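Side-chain contacts in beta-1,3-glucosyltransferase (Paecilomyces sp. J18, PDB 5JVV), which is a fungal carbohydrate-active enzyme whose single chain is built on two large curved beta-sheets and carries four disulfide bridges: residues I274-V277 against A278-E282; Q155-L158 against D159-P162. All blocks are in the same frame, centred on the assembly; numbering follows the deposited sequence.

Contact 1. Residues I274-V277 against A278-E282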
ATOM      1  N   ILE A 274      -9.384  -1.090 -18.636  1.00  7.62           N
ATOM      2  CA  ILE A 274     -10.788  -0.947 -18.250  1.00  8.93           C
ATOM      3  C   ILE A 274     -11.588  -2.146 -18.746  1.00  9.83           C
ATOM      4  O   ILE A 274     -12.423  -2.695 -18.011  1.00  9.07           O
ATOM      5  CB  ILE A 274     -11.373   0.384 -18.758  1.00  8.37           C
ATOM      6  CG1 ILE A 274     -10.736   1.544 -17.997  1.00  9.63           C
ATOM      7  CG2 ILE A 274     -12.885   0.416 -18.547  1.00 11.95           C
ATOM      8  CD1 ILE A 274     -11.035   2.923 -18.594  1.00 14.45           C
ATOM      9  N   ASP A 275     -11.321  -2.575 -19.978  1.00  8.16           N
ATOM     10  CA  ASP A 275     -11.966  -3.774 -20.527  1.00  8.31           C
ATOM     11  C   ASP A 275     -11.770  -5.003 -19.625  1.00  8.43           C
ATOM     12  O   ASP A 275     -12.724  -5.690 -19.303  1.00  9.07           O
ATOM     13  CB  ASP A 275     -11.476  -4.042 -21.963  1.00  9.78           C
ATOM     14  CG  ASP A 275     -12.222  -5.181 -22.641  1.00 15.43           C
ATOM     15  OD1 ASP A 275     -13.458  -5.279 -22.492  1.00 15.98           O
ATOM     16  OD2 ASP A 275     -11.568  -5.986 -23.338  1.00 24.42           O
ATOM     17  N   PHE A 276     -10.538  -5.251 -19.191  1.00  8.40           N
ATOM     18  CA  PHE A 276     -10.245  -6.398 -18.344  1.00 10.14           C
ATOM     19  C   PHE A 276     -10.985  -6.282 -17.009  1.00  9.08           C
ATOM     20  O   PHE A 276     -11.677  -7.220 -16.578  1.00  8.99           O
ATOM     21  CB  PHE A 276      -8.731  -6.485 -18.118  1.00  7.81           C
ATOM     22  CG  PHE A 276      -8.278  -7.766 -17.474  1.00  7.87           C
ATOM     23  CD1 PHE A 276      -7.709  -8.776 -18.241  1.00  9.61           C
ATOM     24  CD2 PHE A 276      -8.402  -7.954 -16.103  1.00 10.92           C
ATOM     25  CE1 PHE A 276      -7.284  -9.962 -17.641  1.00 10.65           C
ATOM     26  CE2 PHE A 276      -7.971  -9.130 -15.501  1.00 11.23           C
ATOM     27  CZ  PHE A 276      -7.420 -10.137 -16.274  1.00 10.84           C
ATOM     28  N   VAL A 277     -10.859  -5.128 -16.360  1.00  7.98           N
ATOM     29  CA  VAL A 277     -11.468  -4.941 -15.043  1.00  7.56           C
ATOM     30  C   VAL A 277     -12.997  -4.992 -15.118  1.00 11.12           C
ATOM     31  O   VAL A 277     -13.652  -5.599 -14.267  1.00 10.80           O
ATOM     32  CB  VAL A 277     -10.989  -3.631 -14.386  1.00  7.41           C
ATOM     33  CG1 VAL A 277     -11.730  -3.388 -13.088  1.00  8.35           C
ATOM     34  CG2 VAL A 277      -9.490  -3.685 -14.137  1.00  7.97           C
ATOM     35  N   ALA A 278     -13.570  -4.394 -16.154  1.00  9.57           N
ATOM     36  CA  ALA A 278     -15.023  -4.394 -16.288  1.00  8.09           C
ATOM     37  C   ALA A 278     -15.608  -5.773 -16.570  1.00 11.03           C
ATOM     38  O   ALA A 278     -16.663  -6.131 -16.020  1.00 10.59           O
ATOM     39  CB  ALA A 278     -15.437  -3.423 -17.382  1.00  8.64           C
ATOM     40  N   THR A 279     -14.935  -6.551 -17.418  1.00  8.02           N
ATOM     41  CA  THR A 279     -15.550  -7.760 -17.977  1.00 11.43           C
ATOM     42  C   THR A 279     -15.121  -9.080 -17.321  1.00 11.12           C
ATOM     43  O   THR A 279     -15.688 -10.136 -17.629  1.00 11.28           O
ATOM     44  CB  THR A 279     -15.336  -7.866 -19.513  1.00 10.28           C
ATOM     45  OG1 THR A 279     -13.945  -8.078 -19.798  1.00 11.64           O
ATOM     46  CG2 THR A 279     -15.817  -6.606 -20.213  1.00  9.96           C
ATOM     47  N   LYS A 280     -14.135  -9.023 -16.429  1.00  9.08           N
ATOM     48  CA  LYS A 280     -13.638 -10.236 -15.773  1.00  8.60           C
ATOM     49  C   LYS A 280     -13.728 -10.177 -14.244  1.00 10.90           C
ATOM     50  O   LYS A 280     -12.716 -10.280 -13.546  1.00 11.12           O
ATOM     51  CB  LYS A 280     -12.200 -10.525 -16.212  1.00  8.82           C
ATOM     52  CG  LYS A 280     -12.044 -10.720 -17.713  1.00 12.65           C
ATOM     53  CD  LYS A 280     -10.579 -10.900 -18.064  1.00 16.45           C
ATOM     54  CE  LYS A 280     -10.356 -10.965 -19.564  1.00 25.88           C
ATOM     55  NZ  LYS A 280     -11.029 -12.155 -20.148  1.00 31.24           N
ATOM     56  N   PRO A 281     -14.954 -10.048 -13.710  1.00 10.46           N
ATOM     57  CA  PRO A 281     -15.087  -9.902 -12.253  1.00 10.17           C
ATOM     58  C   PRO A 281     -14.450 -11.040 -11.448  1.00 10.68           C
ATOM     59  O   PRO A 281     -13.857 -10.770 -10.401  1.00 13.02           O
ATOM     60  CB  PRO A 281     -16.607  -9.896 -12.044  1.00 10.85           C
ATOM     61  CG  PRO A 281     -17.175 -10.565 -13.277  1.00 10.07           C
ATOM     62  CD  PRO A 281     -16.269 -10.095 -14.378  1.00 10.35           C
ATOM     63  N   GLU A 282     -14.539 -12.276 -11.932  1.00 11.82           N
ATOM     64  CA  GLU A 282     -13.999 -13.423 -11.188  1.00 15.58           C
ATOM     65  C   GLU A 282     -12.480 -13.359 -10.991  1.00 15.42           C
ATOM     66  O   GLU A 282     -11.943 -13.949 -10.051  1.00 16.24           O
ATOM     67  CB  GLU A 282     -14.400 -14.739 -11.866  1.00 18.29           C
ATOM     68  CG  GLU A 282     -14.047 -15.996 -11.080  1.00 32.15           C
ATOM     69  CD  GLU A 282     -14.704 -16.043  -9.713  1.00 41.37           C
ATOM     70  OE1 GLU A 282     -14.000 -16.372  -8.732  1.00 39.72           O
ATOM     71  OE2 GLU A 282     -15.922 -15.758  -9.622  1.00 37.95           O
TER

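Contact 2. Residues Q155-L158 against D159-P162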
ATOM      1  N   GLN A 155      16.089  10.170  -6.526  1.00 10.85           N
ATOM      2  CA  GLN A 155      15.629  11.524  -6.195  1.00 10.95           C
ATOM      3  C   GLN A 155      14.158  11.529  -5.800  1.00 14.36           C
ATOM      4  O   GLN A 155      13.295  11.186  -6.607  1.00 14.17           O
ATOM      5  CB  GLN A 155      15.856  12.481  -7.370  1.00 11.76           C
ATOM      6  CG  GLN A 155      17.321  12.637  -7.766  1.00 11.32           C
ATOM      7  CD  GLN A 155      18.118  13.495  -6.793  1.00 11.93           C
ATOM      8  OE1 GLN A 155      17.556  14.194  -5.949  1.00 14.49           O
ATOM      9  NE2 GLN A 155      19.437  13.467  -6.935  1.00 12.79           N
ATOM     10  N   CYS A 156      13.874  11.931  -4.562  1.00 11.39           N
ATOM     11  CA  CYS A 156      12.509  11.904  -4.038  1.00 13.02           C
ATOM     12  C   CYS A 156      11.636  13.088  -4.432  1.00 14.60           C
ATOM     13  O   CYS A 156      10.416  12.975  -4.415  1.00 12.57           O
ATOM     14  CB  CYS A 156      12.519  11.813  -2.510  1.00 14.53           C
ATOM     15  SG  CYS A 156      13.535  10.521  -1.793  1.00 12.29           S
ATOM     16  N   SER A 157      12.238  14.226  -4.770  1.00 14.96           N
ATOM     17  CA  SER A 157      11.453  15.458  -4.870  1.00 10.61           C
ATOM     18  C   SER A 157      10.499  15.503  -6.050  1.00 11.46           C
ATOM     19  O   SER A 157      10.786  14.963  -7.115  1.00 14.12           O
ATOM     20  CB  SER A 157      12.343  16.698  -4.874  1.00 18.52           C
ATOM     21  OG  SER A 157      13.080  16.780  -6.069  1.00 24.46           O
ATOM     22  N   LEU A 158       9.354  16.138  -5.826  1.00 14.26           N
ATOM     23  CA  LEU A 158       8.353  16.313  -6.867  1.00 17.63           C
ATOM     24  C   LEU A 158       8.945  17.154  -7.976  1.00 22.77           C
ATOM     25  O   LEU A 158       8.676  16.925  -9.162  1.00 21.93           O
ATOM     26  CB  LEU A 158       7.122  17.006  -6.289  1.00 19.76           C
ATOM     27  CG  LEU A 158       6.304  16.201  -5.281  1.00 21.57           C
ATOM     28  CD1 LEU A 158       5.228  17.084  -4.679  1.00 26.57           C
ATOM     29  CD2 LEU A 158       5.678  15.003  -5.965  1.00 22.60           C
ATOM     30  N   ASP A 159       9.769  18.116  -7.564  1.00 20.63           N
ATOM     31  CA  ASP A 159      10.400  19.079  -8.461  1.00 29.81           C
ATOM     32  C   ASP A 159      11.391  18.391  -9.394  1.00 32.15           C
ATOM     33  O   ASP A 159      11.572  18.806 -10.539  1.00 38.17           O
ATOM     34  CB  ASP A 159      11.113  20.154  -7.629  1.00 36.46           C
ATOM     35  CG  ASP A 159      11.382  21.424  -8.409  1.00 44.07           C
ATOM     36  OD1 ASP A 159      12.412  22.082  -8.138  1.00 41.39           O
ATOM     37  OD2 ASP A 159      10.560  21.767  -9.284  1.00 48.30           O
ATOM     38  N   ALA A 160      12.034  17.334  -8.901  1.00 25.61           N
ATOM     39  CA  ALA A 160      13.035  16.613  -9.682  1.00 21.87           C
ATOM     40  C   ALA A 160      12.413  15.685 -10.713  1.00 26.70           C
ATOM     41  O   ALA A 160      13.048  15.346 -11.713  1.00 27.37           O
ATOM     42  CB  ALA A 160      13.968  15.828  -8.775  1.00 23.85           C
ATOM     43  N   GLY A 161      11.179  15.259 -10.460  1.00 23.41           N
ATOM     44  CA  GLY A 161      10.486  14.369 -11.371  1.00 26.47           C
ATOM     45  C   GLY A 161       9.324  13.652 -10.715  1.00 27.17           C
ATOM     46  O   GLY A 161       9.180  13.687  -9.488  1.00 24.19           O
ATOM     47  N   PRO A 162       8.491  12.983 -11.526  1.00 27.31           N
ATOM     48  CA  PRO A 162       7.274  12.332 -11.028  1.00 22.41           C
ATOM     49  C   PRO A 162       7.498  10.955 -10.394  1.00 23.95           C
ATOM     50  O   PRO A 162       6.632  10.482  -9.663  1.00 24.20           O
ATOM     51  CB  PRO A 162       6.421  12.189 -12.295  1.00 26.45           C
ATOM     52  CG  PRO A 162       7.419  12.051 -13.392  1.00 25.35           C
ATOM     53  CD  PRO A 162       8.593  12.919 -12.998  1.00 26.48           C
TER
HETATM   54  O   HOH W   1       8.447  12.894  -6.693  1.00 17.17           O

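Contact 1. Residues I274-V277 against A278-E282
At the C-terminal end of helix 269-279, F276 and K280 meet one turn apart, just where K280 becomes the first residue to abandon helical geometry. The two side chains cross at about a right angle, and the lysine lays its aliphatic part over one face of the phenyl ring in a CH-pi contact: CD of K280 is 3.6 Å from the ring centroid of F276 and 16° off the ring normal, with CE following near CD1 and CE1. The chain of K280 is extended up to CE and turns only at chi4 (-64°), so the bend moves NZ and leaves CD over the ring.

The neighbouring pair, D275 and T279, works through the backbone. D275 O takes two donors from opposite faces of its carbonyl plane, T279 N at 3.0 Å and T279 OG1 at 2.7 Å. The hydroxyl sits between backbone N and carbonyl carbon (chi1 67°), which turns OG1 back onto the preceding turn and lets CG2 lie 3.5 Å from OD1 of D275. OD2 of D275 is hydrogen-bonded to OG1 of T265, outside the turn. Further in, A278 N reaches I274 O at 2.8 Å, a well-formed helical bond. NH2 of R70 donates a hydrogen bond to O of V277. The last turn thus closes with a weak backbone bond from K280 N to F276 O (3.1 Å), while the T279 hydroxyl adds a second donor to D275 O.

Contact 2. Residues Q155-L158 against D159-P162
S157 and A160 form the core of an ST motif in the loop that joins the antiparallel strands 150-153 and 165-168, with two overlapping type I turns, S157-A160 and L158-G161, running through it. Every direct bond here is weak, and the turn relies on several of them sharing a few atoms.

A160 N has two acceptors on the same serine: O of S157 at 3.2 Å and OG of S157 at 3.1 Å. Holding OG between the backbone N and the carbonyl carbon (chi1 69°) swings it over the turn to face that amide. G161 N is divided in the same way, between S157 O at 3.4 Å and L158 O at 3.3 Å. S157 O is therefore a shared acceptor for two successive amides.

The carbonyl of G161 comes close to that of S157, acceptor against acceptor, and finds its donor in water 1. The same water also donates to C156 O, at 3.0 Å from it, so one molecule bridges the start and the end of the turn. G161 itself adopts an extended backbone with positive phi (161°), and this is where the chain leaves the turn toward P162.

The loop is tied to the rest of the fold by the C156-C165 disulfide and by backbone hydrogen bonds of C156 with T135 and C139 and of L158 with T135. Apolar contact is slight, Q155 CB lying 4.1 Å from A160 CB; the A160 methyl also sits 3.0 Å from OG of S157, a tight approach to the hydroxyl oxygen.

Contacts 1 and 2 are separate features near the periphery of the single chain, their centres 33 Å apart and their nearest atoms about 21 Å apart, without touching. Each centre lies 20 Å or more from the middle of the chain. Contact 2 comes first in sequence, in the connection between two strands of the mixed sheet; contact 1 follows on the second of two helices in the connection from strand 240-247 to strand 289-297. Both have a disulfide nearby: the C156-C165 bridge ties the start of the contact 2 loop to the strand that follows it, while F276 packs on C98, which is bridged to C262. Contact 1 is partly buried against the body of the protein, whereas contact 2 is at the surface.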